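Local structure of CELL WALL surface anchor family protein (2X9Z) at residues A[29-35]-A[116-122]; A[48-54]-A[135-141]. The protein forms the repeating backbone subunit (RrgB) of the pneumococcal pilus, a cell-wall-attached surface fibre probably involved in adhesion. The protein carries 1 engineered substitution. All coordinates share one frame; numbering follows the deposited sequence.

Contact 1 (29-35 with 116-122) and contact 2 (48-54 with 135-141) lie on opposite sides of the chain's centre, their own centres 29 Å apart and their nearest atoms about 8 Å apart, without touching. Along the chain their segments alternate: strand 33-42 is followed by 50-57, and strand 110-120 by 130-139. Contact 1 pairs the earlier member of each couple in a five-stranded antiparallel sheet, whereas contact 2 pairs the later members in a separate mixed sheet. The successive strands therefore pass from one sheet to the other, and side chains such as Trp53 reach strands 33-42 and 110-120. All four segments belong to one Cna-B-like region of the pilin.

Contact 1: residues A[29-35]-A[116-122]; sequences QVGDVVE and YSATLND
Gln29 meets Leu120 through its carbonyl oxygen, O, which lies 3.6 Å from Leu120 CD2. Leu120 CG stands anti to its own backbone N (chi1 -170°), which carries CD2 to that carbonyl; the same side chain also touches His28 and Thr260. Gln29 begins a type II beta turn ending at Asp32, closed by the Asp32 N to Gln29 O bond and by Gln29 N, which reaches Asp32 OD2 from above the carboxylate plane; His28 ND1 is a second partner of that oxygen. Val30 lays both methyls on the peptide between Asn121 and Asp122, with CG2 3.6 Å from Asn121 O. Gly31, at a positive phi of 106° where a side chain would collide with the preceding carbonyl, donates N to Leu120 O at 2.8 Å. Asp32 O then receives Leu120 N at 3.0 Å, extending the pairing into the last residues of the turn. Val33 and Thr119 form a non-hydrogen-bonded antiparallel pair, and Val33 CG1 lies 3.7 Å from Ser117 CB. Val34 carries the reciprocal bonds of a hydrogen-bonded pair: its N reaches Ala118 O at 2.7 Å, nearly straight with an N-H...O angle of 165°, and its O accepts Ala118 N at 2.9 Å. Glu35 lies opposite Ser117, its side chain on the same sheet face as Val33. Four backbone bonds thus satisfy facing N-H and C=O groups, the side chains add mainly apolar contact, and the hydroxyls of Ser117 and Thr119 bind the Asn64 amide on strand 61-72.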
loop_
_atom_site.group_PDB
_atom_site.type_symbol
_atom_site.label_atom_id
_atom_site.label_comp_id
_atom_site.label_asym_id
_atom_site.label_seq_id
_atom_site.Cartn_x
_atom_site.Cartn_y
_atom_site.Cartn_z
ATOM N N GLN A 29 7.822 22.022 6.050
ATOM C CA GLN A 29 7.148 22.727 7.132
ATOM C C GLN A 29 5.672 22.383 7.110
ATOM O O GLN A 29 5.122 22.037 6.058
ATOM C CB GLN A 29 7.325 24.235 6.984
ATOM C CG GLN A 29 8.768 24.671 7.079
ATOM C CD GLN A 29 8.919 26.171 7.004
ATOM O OE1 GLN A 29 8.411 26.813 6.086
ATOM N NE2 GLN A 29 9.617 26.741 7.973
ATOM N N VAL A 30 5.035 22.471 8.274
ATOM C CA VAL A 30 3.607 22.234 8.381
ATOM C C VAL A 30 2.883 23.188 7.437
ATOM O O VAL A 30 3.145 24.397 7.422
ATOM C CB VAL A 30 3.127 22.386 9.845
ATOM C CG1 VAL A 30 1.613 22.420 9.925
ATOM C CG2 VAL A 30 3.693 21.246 10.704
ATOM N N GLY A 31 1.987 22.636 6.626
ATOM C CA GLY A 31 1.297 23.416 5.618
ATOM C C GLY A 31 1.785 23.150 4.202
ATOM O O GLY A 31 1.084 23.438 3.237
ATOM N N ASP A 32 2.993 22.605 4.069
ATOM C CA ASP A 32 3.554 22.303 2.753
ATOM C C ASP A 32 2.687 21.291 1.992
ATOM O O ASP A 32 2.265 20.274 2.546
ATOM C CB ASP A 32 4.973 21.728 2.869
ATOM C CG ASP A 32 6.037 22.789 3.138
ATOM O OD1 ASP A 32 5.706 23.986 3.228
ATOM O OD2 ASP A 32 7.221 22.408 3.256
ATOM N N VAL A 33 2.450 21.572 0.719
ATOM C CA VAL A 33 1.802 20.623 -0.173
ATOM C C VAL A 33 2.880 19.769 -0.824
ATOM O O VAL A 33 3.693 20.262 -1.603
ATOM C CB VAL A 33 0.950 21.337 -1.244
ATOM C CG1 VAL A 33 0.394 20.323 -2.235
ATOM C CG2 VAL A 33 -0.175 22.122 -0.586
ATOM N N VAL A 34 2.888 18.485 -0.480
ATOM C CA VAL A 34 3.932 17.570 -0.923
ATOM C C VAL A 34 3.405 16.750 -2.101
ATOM O O VAL A 34 2.369 16.095 -1.991
ATOM C CB VAL A 34 4.353 16.629 0.230
ATOM C CG1 VAL A 34 5.494 15.721 -0.206
ATOM C CG2 VAL A 34 4.744 17.445 1.469
ATOM N N GLU A 35 4.116 16.790 -3.223
ATOM C CA GLU A 35 3.663 16.126 -4.441
ATOM C C GLU A 35 4.322 14.763 -4.606
ATOM O O GLU A 35 5.544 14.629 -4.480
ATOM C CB GLU A 35 3.952 17.002 -5.656
ATOM C CG GLU A 35 3.190 18.316 -5.632
ATOM C CD GLU A 35 3.598 19.238 -6.754
ATOM O OE1 GLU A 35 4.701 19.819 -6.669
ATOM O OE2 GLU A 35 2.818 19.379 -7.715
ATOM N N TYR A 116 -0.405 12.677 -7.201
ATOM C CA TYR A 116 -1.326 13.240 -6.212
ATOM C C TYR A 116 -0.511 14.041 -5.212
ATOM O O TYR A 116 0.715 14.021 -5.249
ATOM C CB TYR A 116 -2.096 12.135 -5.482
ATOM C CG TYR A 116 -1.231 11.288 -4.580
ATOM C CD1 TYR A 116 -1.057 11.623 -3.235
ATOM C CD2 TYR A 116 -0.576 10.163 -5.066
ATOM C CE1 TYR A 116 -0.258 10.855 -2.392
ATOM C CE2 TYR A 116 0.222 9.382 -4.232
ATOM C CZ TYR A 116 0.378 9.739 -2.899
ATOM O OH TYR A 116 1.165 8.977 -2.075
ATOM N N SER A 117 -1.189 14.739 -4.317
ATOM C CA SER A 117 -0.468 15.452 -3.274
ATOM C C SER A 117 -1.041 15.168 -1.895
ATOM O O SER A 117 -2.155 14.636 -1.761
ATOM C CB SER A 117 -0.434 16.955 -3.551
ATOM O OG SER A 117 -1.734 17.512 -3.519
ATOM N N ALA A 118 -0.256 15.512 -0.879
ATOM C CA ALA A 118 -0.683 15.438 0.510
ATOM C C ALA A 118 -0.122 16.654 1.215
ATOM O O ALA A 118 0.831 17.260 0.745
ATOM C CB ALA A 118 -0.181 14.168 1.156
ATOM N N THR A 119 -0.723 17.021 2.336
ATOM C CA THR A 119 -0.304 18.209 3.062
ATOM C C THR A 119 0.285 17.809 4.405
ATOM O O THR A 119 -0.330 17.050 5.152
ATOM C CB THR A 119 -1.509 19.124 3.312
ATOM O OG1 THR A 119 -2.110 19.456 2.059
ATOM C CG2 THR A 119 -1.088 20.404 4.013
ATOM N N LEU A 120 1.471 18.316 4.720
ATOM C CA LEU A 120 2.039 18.081 6.041
ATOM C C LEU A 120 1.220 18.865 7.064
ATOM O O LEU A 120 1.032 20.071 6.920
ATOM C CB LEU A 120 3.517 18.487 6.095
ATOM C CG LEU A 120 4.290 18.077 7.352
ATOM C CD1 LEU A 120 4.396 16.564 7.445
ATOM C CD2 LEU A 120 5.671 18.712 7.373
ATOM N N ASN A 121 0.707 18.183 8.080
ATOM C CA ASN A 121 -0.198 18.827 9.030
ATOM C C ASN A 121 0.361 18.898 10.449
ATOM O O ASN A 121 1.448 18.394 10.724
ATOM C CB ASN A 121 -1.572 18.150 9.006
ATOM C CG ASN A 121 -1.518 16.711 9.476
ATOM O OD1 ASN A 121 -0.977 16.427 10.539
ATOM N ND2 ASN A 121 -2.062 15.791 8.676
ATOM N N ASP A 122 -0.389 19.527 11.349
ATOM C CA ASP A 122 0.112 19.798 12.700
ATOM C C ASP A 122 0.132 18.582 13.629
ATOM O O ASP A 122 0.435 18.708 14.817
ATOM C CB ASP A 122 -0.624 20.981 13.350
ATOM C CG ASP A 122 -2.120 20.752 13.485
ATOM O OD1 ASP A 122 -2.578 19.608 13.283
ATOM O OD2 ASP A 122 -2.841 21.728 13.804
#

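Contact 2: residues A[48-54]-A[135-141]; sequences YATANWS and TFNYGNN
Phe136 and Tyr48 bury the most surface here, each set against an aromatic partner. Phe136 shares a sheet face with Trp53, Ala51 and Tyr138, while Tyr48 comes from the loop before strand 50-57 to meet Tyr138. Phe136 and Trp53, a non-hydrogen-bonded pair, run side by side in the same direction. Phe136 CD1 sits over one face of the indole, 3.2 Å above its plane and offset toward the rim, while CE1 comes within 3.3 Å of Trp53 CZ2. The planes are 33° apart, an oblique pair, and Phe136 CD1 and CE1 make the close approaches. A first torsion of -179° swings the Phe136 ring anti to its backbone N and along the strand, where CE1 also reaches Ala51 CB at 3.8 Å. Trp53 NE1 is hydrogen-bonded to Thr40 OG1, fixing the indole from the neighbouring sheet.

Trp53 packs on Ile38 of strand 33-42 and on Val112 and Ile114 of strand 110-120, placing it between two beta sheets, consistent with the Cna-B-like family of Gram-positive pilins. Strands 50-57 and 130-139 are adjacent in the mixed sheet; their segments 50-54 and 135-139 approach to 4.7 Å between axes, nearly antiparallel. Reciprocal N-to-O bonds join Asn52 with Asn137 and Ser54 with Thr135.

The Tyr48 ring receives Tyr138 CD2 over one face, where Tyr138 CD2 lies 3.6 Å from Tyr48 CZ with the ring planes 52° apart, and Asn140 OD1 at its edge, in plane. Next to it in the chain, Ala49 N gives a bond to Gly139 O at 2.8 Å, the tight one at this end of the contact. The Thr50-Gly139 pair, its CA atoms 5.8 Å apart, is held by two long, weak bonds, Thr50 N to Gly139 O and Gly139 N to Thr50 O.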
loop_
_atom_site.group_PDB
_atom_site.type_symbol
_atom_site.label_atom_id
_atom_site.label_comp_id
_atom_site.label_asym_id
_atom_site.label_seq_id
_atom_site.Cartn_x
_atom_site.Cartn_y
_atom_site.Cartn_z
ATOM N N TYR A 48 -3.400 -9.222 -17.554
ATOM C CA TYR A 48 -3.869 -9.112 -16.186
ATOM C C TYR A 48 -5.386 -9.023 -16.118
ATOM O O TYR A 48 -6.013 -8.327 -16.919
ATOM C CB TYR A 48 -3.275 -7.881 -15.507
ATOM C CG TYR A 48 -1.762 -7.856 -15.394
ATOM C CD1 TYR A 48 -1.006 -9.019 -15.500
ATOM C CD2 TYR A 48 -1.092 -6.658 -15.154
ATOM C CE1 TYR A 48 0.382 -8.979 -15.387
ATOM C CE2 TYR A 48 0.282 -6.607 -15.042
ATOM C CZ TYR A 48 1.022 -7.767 -15.157
ATOM O OH TYR A 48 2.401 -7.691 -15.036
ATOM N N ALA A 49 -5.961 -9.713 -15.139
ATOM C CA ALA A 49 -7.370 -9.566 -14.790
ATOM C C ALA A 49 -7.558 -8.393 -13.832
ATOM O O ALA A 49 -8.648 -7.834 -13.740
ATOM C CB ALA A 49 -7.887 -10.847 -14.138
ATOM N N THR A 50 -6.498 -8.042 -13.107
ATOM C CA THR A 50 -6.535 -6.951 -12.142
ATOM C C THR A 50 -5.227 -6.178 -12.189
ATOM O O THR A 50 -4.142 -6.768 -12.253
ATOM C CB THR A 50 -6.756 -7.471 -10.700
ATOM O OG1 THR A 50 -8.021 -8.141 -10.618
ATOM C CG2 THR A 50 -6.713 -6.323 -9.684
ATOM N N ALA A 51 -5.351 -4.854 -12.179
ATOM C CA ALA A 51 -4.231 -3.948 -11.986
ATOM C C ALA A 51 -4.724 -2.878 -11.020
ATOM O O ALA A 51 -5.419 -1.942 -11.417
ATOM C CB ALA A 51 -3.791 -3.336 -13.301
ATOM N N ASN A 52 -4.369 -3.048 -9.748
ATOM C CA ASN A 52 -4.874 -2.215 -8.663
ATOM C C ASN A 52 -3.731 -1.581 -7.872
ATOM O O ASN A 52 -2.774 -2.274 -7.511
ATOM C CB ASN A 52 -5.726 -3.088 -7.734
ATOM C CG ASN A 52 -6.275 -2.329 -6.538
ATOM O OD1 ASN A 52 -7.237 -1.569 -6.659
ATOM N ND2 ASN A 52 -5.677 -2.552 -5.366
ATOM N N TRP A 53 -3.842 -0.286 -7.592
ATOM C CA TRP A 53 -2.884 0.400 -6.732
ATOM C C TRP A 53 -3.599 0.851 -5.464
ATOM O O TRP A 53 -4.690 1.409 -5.522
ATOM C CB TRP A 53 -2.272 1.625 -7.421
ATOM C CG TRP A 53 -1.408 1.298 -8.605
ATOM C CD1 TRP A 53 -0.040 1.163 -8.615
ATOM C CD2 TRP A 53 -1.848 1.057 -9.951
ATOM N NE1 TRP A 53 0.391 0.863 -9.886
ATOM C CE2 TRP A 53 -0.696 0.790 -10.721
ATOM C CE3 TRP A 53 -3.100 1.041 -10.577
ATOM C CZ2 TRP A 53 -0.757 0.514 -12.086
ATOM C CZ3 TRP A 53 -3.158 0.766 -11.934
ATOM C CH2 TRP A 53 -1.991 0.507 -12.673
ATOM N N SER A 54 -2.966 0.634 -4.322
ATOM C CA SER A 54 -3.558 0.964 -3.040
ATOM C C SER A 54 -2.506 1.756 -2.258
ATOM O O SER A 54 -1.358 1.329 -2.150
ATOM C CB SER A 54 -3.944 -0.331 -2.316
ATOM O OG SER A 54 -4.574 -0.090 -1.071
ATOM N N THR A 135 0.785 -0.669 -2.517
ATOM C CA THR A 135 0.925 -1.952 -3.183
ATOM C C THR A 135 0.379 -1.861 -4.585
ATOM O O THR A 135 -0.567 -1.109 -4.858
ATOM C CB THR A 135 0.184 -3.122 -2.468
ATOM O OG1 THR A 135 -1.216 -2.820 -2.319
ATOM C CG2 THR A 135 0.803 -3.427 -1.120
ATOM N N PHE A 136 0.990 -2.633 -5.474
ATOM C CA PHE A 136 0.403 -2.939 -6.770
ATOM C C PHE A 136 -0.060 -4.383 -6.694
ATOM O O PHE A 136 0.758 -5.304 -6.586
ATOM C CB PHE A 136 1.407 -2.745 -7.908
ATOM C CG PHE A 136 0.843 -3.032 -9.273
ATOM C CD1 PHE A 136 -0.293 -2.371 -9.724
ATOM C CD2 PHE A 136 1.448 -3.963 -10.109
ATOM C CE1 PHE A 136 -0.816 -2.628 -10.980
ATOM C CE2 PHE A 136 0.930 -4.221 -11.372
ATOM C CZ PHE A 136 -0.201 -3.552 -11.803
ATOM N N ASN A 137 -1.376 -4.561 -6.701
ATOM C CA ASN A 137 -2.000 -5.874 -6.614
ATOM C C ASN A 137 -2.482 -6.258 -7.990
ATOM O O ASN A 137 -3.320 -5.570 -8.575
ATOM C CB ASN A 137 -3.159 -5.832 -5.628
ATOM C CG ASN A 137 -2.731 -5.280 -4.289
ATOM O OD1 ASN A 137 -2.205 -6.014 -3.429
ATOM N ND2 ASN A 137 -2.914 -3.976 -4.104
ATOM N N TYR A 138 -1.929 -7.342 -8.515
ATOM C CA TYR A 138 -2.155 -7.701 -9.908
ATOM C C TYR A 138 -2.156 -9.214 -10.086
ATOM O O TYR A 138 -1.765 -9.961 -9.188
ATOM C CB TYR A 138 -1.051 -7.085 -10.782
ATOM C CG TYR A 138 0.261 -7.837 -10.692
ATOM C CD1 TYR A 138 1.116 -7.670 -9.605
ATOM C CD2 TYR A 138 0.645 -8.717 -11.697
ATOM C CE1 TYR A 138 2.315 -8.366 -9.523
ATOM C CE2 TYR A 138 1.839 -9.417 -11.622
ATOM C CZ TYR A 138 2.671 -9.242 -10.533
ATOM O OH TYR A 138 3.864 -9.937 -10.470
ATOM N N GLY A 139 -2.565 -9.662 -11.262
ATOM C CA GLY A 139 -2.468 -11.066 -11.592
ATOM C C GLY A 139 -3.333 -11.407 -12.776
ATOM O O GLY A 139 -4.115 -10.580 -13.252
ATOM N N ASN A 140 -3.181 -12.633 -13.259
ATOM C CA ASN A 140 -4.000 -13.129 -14.354
ATOM C C ASN A 140 -5.395 -13.548 -13.890
ATOM O O ASN A 140 -6.294 -13.747 -14.715
ATOM C CB ASN A 140 -3.293 -14.291 -15.048
ATOM C CG ASN A 140 -2.072 -13.849 -15.836
ATOM O OD1 ASN A 140 -1.691 -12.677 -15.825
ATOM N ND2 ASN A 140 -1.456 -14.791 -16.536
ATOM N N ASN A 141 -5.550 -13.719 -12.578
ATOM C CA ASN A 141 -6.859 -13.914 -11.954
ATOM C C ASN A 141 -7.264 -12.635 -11.235
ATOM O O ASN A 141 -6.408 -11.817 -10.895
ATOM C CB ASN A 141 -6.816 -15.049 -10.930
ATOM C CG ASN A 141 -6.307 -16.348 -11.516
ATOM O OD1 ASN A 141 -6.779 -16.812 -12.556
ATOM N ND2 ASN A 141 -5.343 -16.950 -10.837
#